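Type III secretion T3S chaperone (Chlamydia trachomatis, PDB 3K29) is probably a YscO-like component of the chlamydial type III secretion apparatus, a coiled-coil protein that binds copies of itself and may act as a secretion chaperone. Local coordinates at residues D16-A21 against V113-R118; K23-K28 against K106-A111. All blocks are in the same frame, centred on the assembly; numbering follows the deposited sequence.

Contact 1: D16-A21 against V113-R118; sequences DRVDRA and VELTKR
Helices 8-66 and 70-160 run side by side as an antiparallel two-helix coiled coil, and here segments 16-21 and 113-118 lie with axes 8.9 Å apart and N-to-C directions at 164°. Arg118 makes the largest share of the contact, and its chain can be followed outward. CB lies 3.6 Å from CG2 of Val18. CG, beside the backbone N and anti to the carbonyl carbon, passes over the other helix's backbone near Arg17 O and also touches the methyl of Ala21. The chain then bends at chi2 and again at chi3. These bends bring Arg118 CD over the centre of the Arg17 guanidinium, 3.6 Å above its plane. Beyond CD the two guanidinium groups lie nearly parallel, planes 17° apart, offset so that Arg17 NH2 covers the rim of the Arg118 group. Arg118 NE and Arg17 NH1 are 3.4 Å apart; both are donors, so they stack without bonding. The like charges are probably offset by carboxylates: Arg118 NE is salt-bridged to Glu121, which also makes a weak, long ion pair with Arg17. Within helix 70-160, Lys117 adds a long ion pair to Glu114. On the apolar side, Val18 CG2 leans against the carbonyl of Arg118, while CD1 of Leu115 reaches across to the Ala21 methyl at 3.8 Å. Leu115 CG is anti to the backbone N, which swings the branch toward helix 8-66, where it also touches Val25. At the end of the Arg118 chain, NH1 donates to Glu114 OE1 at 3.0 Å, in the guanidinium plane but from above the carboxylate plane.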
ATOM      1  N   ASP A  16     -13.474  -6.925   8.843  1.00 23.01           N
ATOM      2  CA  ASP A  16     -13.777  -6.535   7.471  1.00 23.60           C
ATOM      3  C   ASP A  16     -12.935  -5.361   6.964  1.00 23.65           C
ATOM      4  O   ASP A  16     -12.537  -5.358   5.798  1.00 22.83           O
ATOM      5  CB  ASP A  16     -15.261  -6.229   7.298  1.00 23.33           C
ATOM      6  CG  ASP A  16     -16.123  -7.495   7.317  1.00 27.16           C
ATOM      7  OD1 ASP A  16     -15.560  -8.628   7.280  1.00 28.72           O
ATOM      8  OD2 ASP A  16     -17.368  -7.358   7.356  1.00 29.73           O
ATOM      9  N   ARG A  17     -12.667  -4.397   7.848  1.00 23.46           N
ATOM     10  CA  ARG A  17     -11.931  -3.194   7.501  1.00 23.84           C
ATOM     11  C   ARG A  17     -10.477  -3.478   7.218  1.00 24.28           C
ATOM     12  O   ARG A  17      -9.883  -2.806   6.355  1.00 24.68           O
ATOM     13  CB  ARG A  17     -12.047  -2.136   8.599  1.00 23.31           C
ATOM     14  CG  ARG A  17     -13.433  -1.601   8.766  1.00 23.85           C
ATOM     15  CD  ARG A  17     -13.396  -0.277   9.511  1.00 25.75           C
ATOM     16  NE  ARG A  17     -13.009   0.814   8.621  1.00 28.96           N
ATOM     17  CZ  ARG A  17     -12.415   1.932   9.034  1.00 30.34           C
ATOM     18  NH1 ARG A  17     -12.133   2.103  10.317  1.00 28.99           N
ATOM     19  NH2 ARG A  17     -12.105   2.884   8.173  1.00 28.48           N
ATOM     20  N   VAL A  18      -9.903  -4.420   7.975  1.00 23.68           N
ATOM     21  CA  VAL A  18      -8.595  -5.005   7.671  1.00 23.86           C
ATOM     22  C   VAL A  18      -8.578  -5.731   6.300  1.00 24.67           C
ATOM     23  O   VAL A  18      -7.697  -5.457   5.469  1.00 24.37           O
ATOM     24  CB  VAL A  18      -8.075  -5.884   8.825  1.00 23.98           C
ATOM     25  CG1 VAL A  18      -6.823  -6.675   8.411  1.00 23.72           C
ATOM     26  CG2 VAL A  18      -7.802  -5.007  10.046  1.00 23.22           C
ATOM     27  N   ASP A  19      -9.555  -6.606   6.048  1.00 25.31           N
ATOM     28  CA  ASP A  19      -9.688  -7.233   4.718  1.00 26.85           C
ATOM     29  C   ASP A  19      -9.659  -6.179   3.627  1.00 26.30           C
ATOM     30  O   ASP A  19      -8.865  -6.295   2.689  1.00 26.93           O
ATOM     31  CB  ASP A  19     -10.963  -8.078   4.585  1.00 26.83           C
ATOM     32  CG  ASP A  19     -10.908  -9.343   5.410  1.00 29.75           C
ATOM     33  OD1 ASP A  19      -9.915  -9.492   6.154  1.00 33.22           O
ATOM     34  OD2 ASP A  19     -11.852 -10.181   5.342  1.00 33.44           O
ATOM     35  N   ARG A  20     -10.508  -5.160   3.759  1.00 25.97           N
ATOM     36  CA  ARG A  20     -10.622  -4.096   2.750  1.00 27.21           C
ATOM     37  C   ARG A  20      -9.318  -3.337   2.530  1.00 26.79           C
ATOM     38  O   ARG A  20      -8.977  -3.034   1.392  1.00 27.11           O
ATOM     39  CB  ARG A  20     -11.791  -3.126   3.031  1.00 27.47           C
ATOM     40  CG  ARG A  20     -13.154  -3.830   3.004  1.00 30.50           C
ATOM     41  CD  ARG A  20     -14.331  -2.916   2.733  1.00 33.14           C
ATOM     42  NE  ARG A  20     -14.532  -1.965   3.806  1.00 36.48           N
ATOM     43  CZ  ARG A  20     -15.356  -2.136   4.838  1.00 35.65           C
ATOM     44  NH1 ARG A  20     -16.094  -3.233   4.953  1.00 35.51           N
ATOM     45  NH2 ARG A  20     -15.447  -1.183   5.744  1.00 36.37           N
ATOM     46  N   ALA A  21      -8.599  -3.056   3.619  1.00 25.85           N
ATOM     47  CA  ALA A  21      -7.352  -2.297   3.563  1.00 25.14           C
ATOM     48  C   ALA A  21      -6.210  -3.101   2.942  1.00 24.78           C
ATOM     49  O   ALA A  21      -5.340  -2.536   2.286  1.00 23.86           O
ATOM     50  CB  ALA A  21      -6.948  -1.818   4.976  1.00 25.15           C
ATOM     51  N   VAL A 113       0.059   2.627   5.712  1.00 27.25           N
ATOM     52  CA  VAL A 113      -0.235   3.325   6.970  1.00 26.15           C
ATOM     53  C   VAL A 113      -1.688   3.008   7.371  1.00 26.24           C
ATOM     54  O   VAL A 113      -1.965   2.676   8.526  1.00 24.28           O
ATOM     55  CB  VAL A 113      -0.022   4.873   6.888  1.00 26.53           C
ATOM     56  CG1 VAL A 113      -0.484   5.567   8.206  1.00 25.25           C
ATOM     57  CG2 VAL A 113       1.469   5.227   6.598  1.00 26.22           C
ATOM     58  N   GLU A 114      -2.613   3.087   6.413  1.00 26.49           N
ATOM     59  CA  GLU A 114      -4.030   2.816   6.712  1.00 27.45           C
ATOM     60  C   GLU A 114      -4.294   1.373   7.160  1.00 27.08           C
ATOM     61  O   GLU A 114      -5.043   1.164   8.122  1.00 27.77           O
ATOM     62  CB  GLU A 114      -4.957   3.231   5.564  1.00 27.88           C
ATOM     63  CG  GLU A 114      -4.992   4.732   5.384  1.00 30.33           C
ATOM     64  CD  GLU A 114      -5.149   5.426   6.732  1.00 35.45           C
ATOM     65  OE1 GLU A 114      -6.207   5.229   7.379  1.00 35.90           O
ATOM     66  OE2 GLU A 114      -4.201   6.132   7.164  1.00 38.90           O
ATOM     67  N   LEU A 115      -3.655   0.406   6.495  1.00 26.33           N
ATOM     68  CA  LEU A 115      -3.705  -1.001   6.896  1.00 26.26           C
ATOM     69  C   LEU A 115      -3.212  -1.250   8.328  1.00 25.86           C
ATOM     70  O   LEU A 115      -3.828  -2.029   9.062  1.00 25.26           O
ATOM     71  CB  LEU A 115      -2.949  -1.899   5.906  1.00 26.00           C
ATOM     72  CG  LEU A 115      -2.854  -3.426   6.168  1.00 25.09           C
ATOM     73  CD1 LEU A 115      -4.192  -4.074   6.412  1.00 20.04           C
ATOM     74  CD2 LEU A 115      -2.108  -4.182   5.015  1.00 23.94           C
ATOM     75  N   THR A 116      -2.101  -0.610   8.710  1.00 25.75           N
ATOM     76  CA  THR A 116      -1.566  -0.727  10.069  1.00 24.64           C
ATOM     77  C   THR A 116      -2.533  -0.167  11.097  1.00 24.48           C
ATOM     78  O   THR A 116      -2.702  -0.765  12.159  1.00 23.75           O
ATOM     79  CB  THR A 116      -0.205  -0.039  10.236  1.00 25.27           C
ATOM     80  OG1 THR A 116       0.639  -0.434   9.156  1.00 25.22           O
ATOM     81  CG2 THR A 116       0.459  -0.424  11.590  1.00 24.71           C
ATOM     82  N   LYS A 117      -3.143   0.984  10.782  1.00 24.00           N
ATOM     83  CA  LYS A 117      -4.196   1.569  11.619  1.00 23.80           C
ATOM     84  C   LYS A 117      -5.383   0.622  11.793  1.00 23.11           C
ATOM     85  O   LYS A 117      -5.868   0.439  12.902  1.00 23.18           O
ATOM     86  CB  LYS A 117      -4.654   2.926  11.075  1.00 23.93           C
ATOM     87  CG  LYS A 117      -3.942   4.109  11.724  1.00 27.12           C
ATOM     88  CD  LYS A 117      -4.193   5.429  11.000  1.00 29.56           C
ATOM     89  CE  LYS A 117      -5.594   5.999  11.312  1.00 34.06           C
ATOM     90  NZ  LYS A 117      -5.927   7.201  10.475  1.00 35.28           N
ATOM     91  N   ARG A 118      -5.834  -0.007  10.707  1.00 22.66           N
ATOM     92  CA  ARG A 118      -6.957  -0.950  10.799  1.00 21.58           C
ATOM     93  C   ARG A 118      -6.646  -2.121  11.702  1.00 22.28           C
ATOM     94  O   ARG A 118      -7.517  -2.589  12.440  1.00 22.03           O
ATOM     95  CB  ARG A 118      -7.431  -1.434   9.416  1.00 21.11           C
ATOM     96  CG  ARG A 118      -7.914  -0.333   8.515  1.00 21.33           C
ATOM     97  CD  ARG A 118      -9.128   0.456   9.054  1.00 21.36           C
ATOM     98  NE  ARG A 118      -8.771   1.596   9.921  1.00 22.22           N
ATOM     99  CZ  ARG A 118      -8.199   2.744   9.516  1.00 22.35           C
ATOM    100  NH1 ARG A 118      -7.894   2.959   8.236  1.00 21.97           N
ATOM    101  NH2 ARG A 118      -7.922   3.696  10.401  1.00 20.06           N
TER

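Contact 2: K23-K28 against K106-A111; sequences KVVKEK and KELERA
Apolar packing makes up the inner part of the contact between segments 23-28 and 106-111, whose axes approach to 8.8 Å with N-to-C directions at 166°. Val25, Leu108 and Ala111 are buried here. The branches of Val25 divide the work: CG1, anti to the backbone N, crosses Leu108 CD1 obliquely at 3.9 Å, whereas CG2, beside the backbone N, leans on the carbonyl end and methyl of Ala111. Leu108 CG is anti to its own backbone N (chi1 179°), an arrangement that carries CD1 across to the opposite helix, 3.6 Å from the backbone oxygen Val25 O. The Ala111 methyl is directed toward helix 8-66 and is touched by Val24 CG1, Val25 CG2 and Lys28 CG. Its small size goes with a close backbone approach, Val25 CA and Ala111 CA being 5.3 Å apart.

Aliphatic contacts of a charged chain come next. Lys28 lays its first carbons on the other helix, CB 3.8 Å from Leu108 CA and CG equally close to the Ala111 methyl. A bend at chi2 then turns the rest of the chain outward, so the stem is part of the apolar layer and the ammonium leaves it.

Electrostatic pairing lies at the margin. Lys28 and Glu107 run alongside each other, pointing the same way, with Lys28 NZ 4.1 Å from Glu107 OE2, too far for a salt bridge but consistent with a mild attraction. The other carboxylate oxygen, Glu107 OE1, uses its anti lone pair to accept a bent bond from Arg110 NH1 (2.8 Å, 140°), which ties the acid to its own helix. An apolar seam flanked by charged chains is the pattern of a coiled coil, and the opposed helix directions make this one antiparallel.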
ATOM      1  N   LYS A  23      -6.711  -5.397   0.597  1.00 21.77           N
ATOM      2  CA  LYS A  23      -7.081  -5.332  -0.787  1.00 22.75           C
ATOM      3  C   LYS A  23      -6.699  -3.963  -1.360  1.00 22.67           C
ATOM      4  O   LYS A  23      -6.222  -3.875  -2.497  1.00 22.65           O
ATOM      5  CB  LYS A  23      -8.583  -5.594  -0.936  1.00 22.67           C
ATOM      6  CG  LYS A  23      -9.136  -5.333  -2.328  1.00 25.74           C
ATOM      7  CD  LYS A  23     -10.592  -5.794  -2.460  1.00 29.30           C
ATOM      8  CE  LYS A  23     -10.909  -6.315  -3.884  1.00 31.64           C
ATOM      9  NZ  LYS A  23     -12.293  -6.956  -3.971  1.00 32.85           N
ATOM     10  N   VAL A  24      -6.893  -2.897  -0.586  1.00 22.59           N
ATOM     11  CA  VAL A  24      -6.506  -1.566  -1.072  1.00 22.67           C
ATOM     12  C   VAL A  24      -4.973  -1.440  -1.283  1.00 22.92           C
ATOM     13  O   VAL A  24      -4.568  -0.925  -2.326  1.00 24.33           O
ATOM     14  CB  VAL A  24      -7.130  -0.415  -0.250  1.00 23.07           C
ATOM     15  CG1 VAL A  24      -6.422   0.934  -0.543  1.00 21.72           C
ATOM     16  CG2 VAL A  24      -8.692  -0.336  -0.516  1.00 22.39           C
ATOM     17  N   VAL A  25      -4.154  -1.935  -0.343  1.00 22.55           N
ATOM     18  CA  VAL A  25      -2.682  -1.941  -0.465  1.00 22.96           C
ATOM     19  C   VAL A  25      -2.246  -2.636  -1.750  1.00 23.26           C
ATOM     20  O   VAL A  25      -1.425  -2.099  -2.502  1.00 22.82           O
ATOM     21  CB  VAL A  25      -1.940  -2.612   0.728  1.00 22.96           C
ATOM     22  CG1 VAL A  25      -0.461  -2.843   0.386  1.00 22.86           C
ATOM     23  CG2 VAL A  25      -1.995  -1.743   1.966  1.00 23.38           C
ATOM     24  N   LYS A  26      -2.839  -3.804  -2.004  1.00 22.62           N
ATOM     25  CA  LYS A  26      -2.571  -4.590  -3.195  1.00 22.55           C
ATOM     26  C   LYS A  26      -2.975  -3.834  -4.444  1.00 22.08           C
ATOM     27  O   LYS A  26      -2.302  -3.923  -5.455  1.00 21.24           O
ATOM     28  CB  LYS A  26      -3.306  -5.931  -3.123  1.00 22.38           C
ATOM     29  CG  LYS A  26      -3.574  -6.562  -4.476  1.00 24.98           C
ATOM     30  CD  LYS A  26      -3.892  -8.044  -4.383  1.00 26.19           C
ATOM     31  CE  LYS A  26      -3.975  -8.636  -5.787  1.00 27.33           C
ATOM     32  NZ  LYS A  26      -4.318 -10.079  -5.774  1.00 28.89           N
ATOM     33  N   GLU A  27      -4.084  -3.111  -4.389  1.00 21.81           N
ATOM     34  CA  GLU A  27      -4.515  -2.367  -5.552  1.00 22.61           C
ATOM     35  C   GLU A  27      -3.528  -1.197  -5.790  1.00 23.20           C
ATOM     36  O   GLU A  27      -3.086  -0.947  -6.916  1.00 22.68           O
ATOM     37  CB  GLU A  27      -5.976  -1.908  -5.409  1.00 22.14           C
ATOM     38  CG  GLU A  27      -6.507  -1.035  -6.569  1.00 24.63           C
ATOM     39  CD  GLU A  27      -6.385  -1.668  -7.985  1.00 28.53           C
ATOM     40  OE1 GLU A  27      -5.909  -2.828  -8.140  1.00 30.43           O
ATOM     41  OE2 GLU A  27      -6.775  -0.990  -8.971  1.00 29.28           O
ATOM     42  N   LYS A  28      -3.121  -0.535  -4.712  1.00 24.24           N
ATOM     43  CA  LYS A  28      -2.104   0.513  -4.847  1.00 23.62           C
ATOM     44  C   LYS A  28      -0.759  -0.002  -5.361  1.00 23.87           C
ATOM     45  O   LYS A  28      -0.120   0.712  -6.140  1.00 23.70           O
ATOM     46  CB  LYS A  28      -1.946   1.366  -3.581  1.00 22.95           C
ATOM     47  CG  LYS A  28      -3.269   1.983  -3.070  1.00 23.13           C
ATOM     48  CD  LYS A  28      -3.998   2.775  -4.093  1.00 21.01           C
ATOM     49  CE  LYS A  28      -5.206   3.413  -3.478  1.00 20.67           C
ATOM     50  NZ  LYS A  28      -6.075   3.955  -4.552  1.00 20.53           N
ATOM     51  N   LYS A 106       3.517   7.444  -3.210  1.00 26.95           N
ATOM     52  CA  LYS A 106       2.912   8.008  -2.011  1.00 26.88           C
ATOM     53  C   LYS A 106       1.539   7.408  -1.659  1.00 26.17           C
ATOM     54  O   LYS A 106       1.259   7.121  -0.501  1.00 24.61           O
ATOM     55  CB  LYS A 106       2.797   9.508  -2.165  1.00 26.92           C
ATOM     56  CG  LYS A 106       4.119  10.240  -2.167  1.00 27.82           C
ATOM     57  CD  LYS A 106       3.827  11.729  -2.104  1.00 30.58           C
ATOM     58  CE  LYS A 106       5.081  12.536  -2.112  1.00 33.07           C
ATOM     59  NZ  LYS A 106       4.830  13.808  -1.360  1.00 34.97           N
ATOM     60  N   GLU A 107       0.684   7.227  -2.665  1.00 26.39           N
ATOM     61  CA  GLU A 107      -0.585   6.499  -2.459  1.00 26.66           C
ATOM     62  C   GLU A 107      -0.424   5.104  -1.860  1.00 26.40           C
ATOM     63  O   GLU A 107      -1.177   4.742  -0.968  1.00 26.18           O
ATOM     64  CB  GLU A 107      -1.423   6.454  -3.739  1.00 27.76           C
ATOM     65  CG  GLU A 107      -2.211   7.696  -3.944  1.00 26.97           C
ATOM     66  CD  GLU A 107      -3.216   7.896  -2.835  1.00 31.93           C
ATOM     67  OE1 GLU A 107      -3.010   8.789  -1.980  1.00 30.61           O
ATOM     68  OE2 GLU A 107      -4.198   7.126  -2.799  1.00 35.17           O
ATOM     69  N   LEU A 108       0.561   4.340  -2.320  1.00 25.30           N
ATOM     70  CA  LEU A 108       0.916   3.082  -1.669  1.00 25.35           C
ATOM     71  C   LEU A 108       1.355   3.222  -0.207  1.00 25.16           C
ATOM     72  O   LEU A 108       0.896   2.449   0.628  1.00 26.15           O
ATOM     73  CB  LEU A 108       2.007   2.327  -2.443  1.00 24.34           C
ATOM     74  CG  LEU A 108       2.516   1.001  -1.885  1.00 25.13           C
ATOM     75  CD1 LEU A 108       1.382   0.002  -1.587  1.00 25.17           C
ATOM     76  CD2 LEU A 108       3.490   0.363  -2.856  1.00 24.64           C
ATOM     77  N   GLU A 109       2.246   4.172   0.083  1.00 24.43           N
ATOM     78  CA  GLU A 109       2.715   4.407   1.447  0.60 23.99           C
ATOM     79  C   GLU A 109       1.506   4.713   2.336  1.00 23.74           C
ATOM     80  O   GLU A 109       1.408   4.195   3.449  1.00 23.88           O
ATOM     81  CB  GLU A 109       3.728   5.567   1.480  0.60 24.11           C
ATOM     82  CG  GLU A 109       4.975   5.344   0.632  0.60 23.96           C
ATOM     83  CD  GLU A 109       5.895   6.576   0.535  0.60 25.90           C
ATOM     84  OE1 GLU A 109       5.739   7.547   1.301  0.60 26.58           O
ATOM     85  OE2 GLU A 109       6.790   6.565  -0.317  0.60 25.80           O
ATOM     86  N   ARG A 110       0.600   5.557   1.839  1.00 22.56           N
ATOM     87  CA  ARG A 110      -0.593   5.948   2.573  1.00 22.59           C
ATOM     88  C   ARG A 110      -1.529   4.746   2.854  1.00 23.06           C
ATOM     89  O   ARG A 110      -2.054   4.610   3.953  1.00 22.77           O
ATOM     90  CB  ARG A 110      -1.342   7.025   1.811  1.00 22.28           C
ATOM     91  CG  ARG A 110      -0.606   8.360   1.738  1.00 21.84           C
ATOM     92  CD  ARG A 110      -1.438   9.355   0.996  1.00 22.45           C
ATOM     93  NE  ARG A 110      -0.687  10.566   0.727  1.00 21.84           N
ATOM     94  CZ  ARG A 110      -0.355  10.988  -0.490  1.00 24.84           C
ATOM     95  NH1 ARG A 110      -0.737  10.319  -1.571  1.00 26.35           N
ATOM     96  NH2 ARG A 110       0.356  12.103  -0.632  1.00 23.46           N
ATOM     97  N   ALA A 111      -1.685   3.864   1.876  1.00 23.49           N
ATOM     98  CA  ALA A 111      -2.518   2.673   2.043  1.00 24.74           C
ATOM     99  C   ALA A 111      -1.967   1.727   3.084  1.00 25.98           C
ATOM    100  O   ALA A 111      -2.745   1.121   3.831  1.00 26.05           O
ATOM    101  CB  ALA A 111      -2.729   1.939   0.704  1.00 24.11           C
TER

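How the contacts relate
Both contacts join helix 8-66 to helix 70-160, with centres 10 Å apart, and contact 2 is nested within the chain segment that contact 1 closes. They meet directly where Leu115 CD2 packs on Val25 CG2, 3.9 Å away, so the apolar seam is continuous. Each pairs a valine of helix 8-66 with a leucine of helix 70-160 and adds an alanine, and contact 2 has a second valine at its edge; the alanine changes helix, Ala21 on the first, Ala111 on the second. Contact 2, near the middle of the chain, has three buried residues and a loose lysine-glutamate pair across the helices. In contact 1 none of the touching residues is buried, and stacked arginines bridge the helices beside neighbouring glutamates.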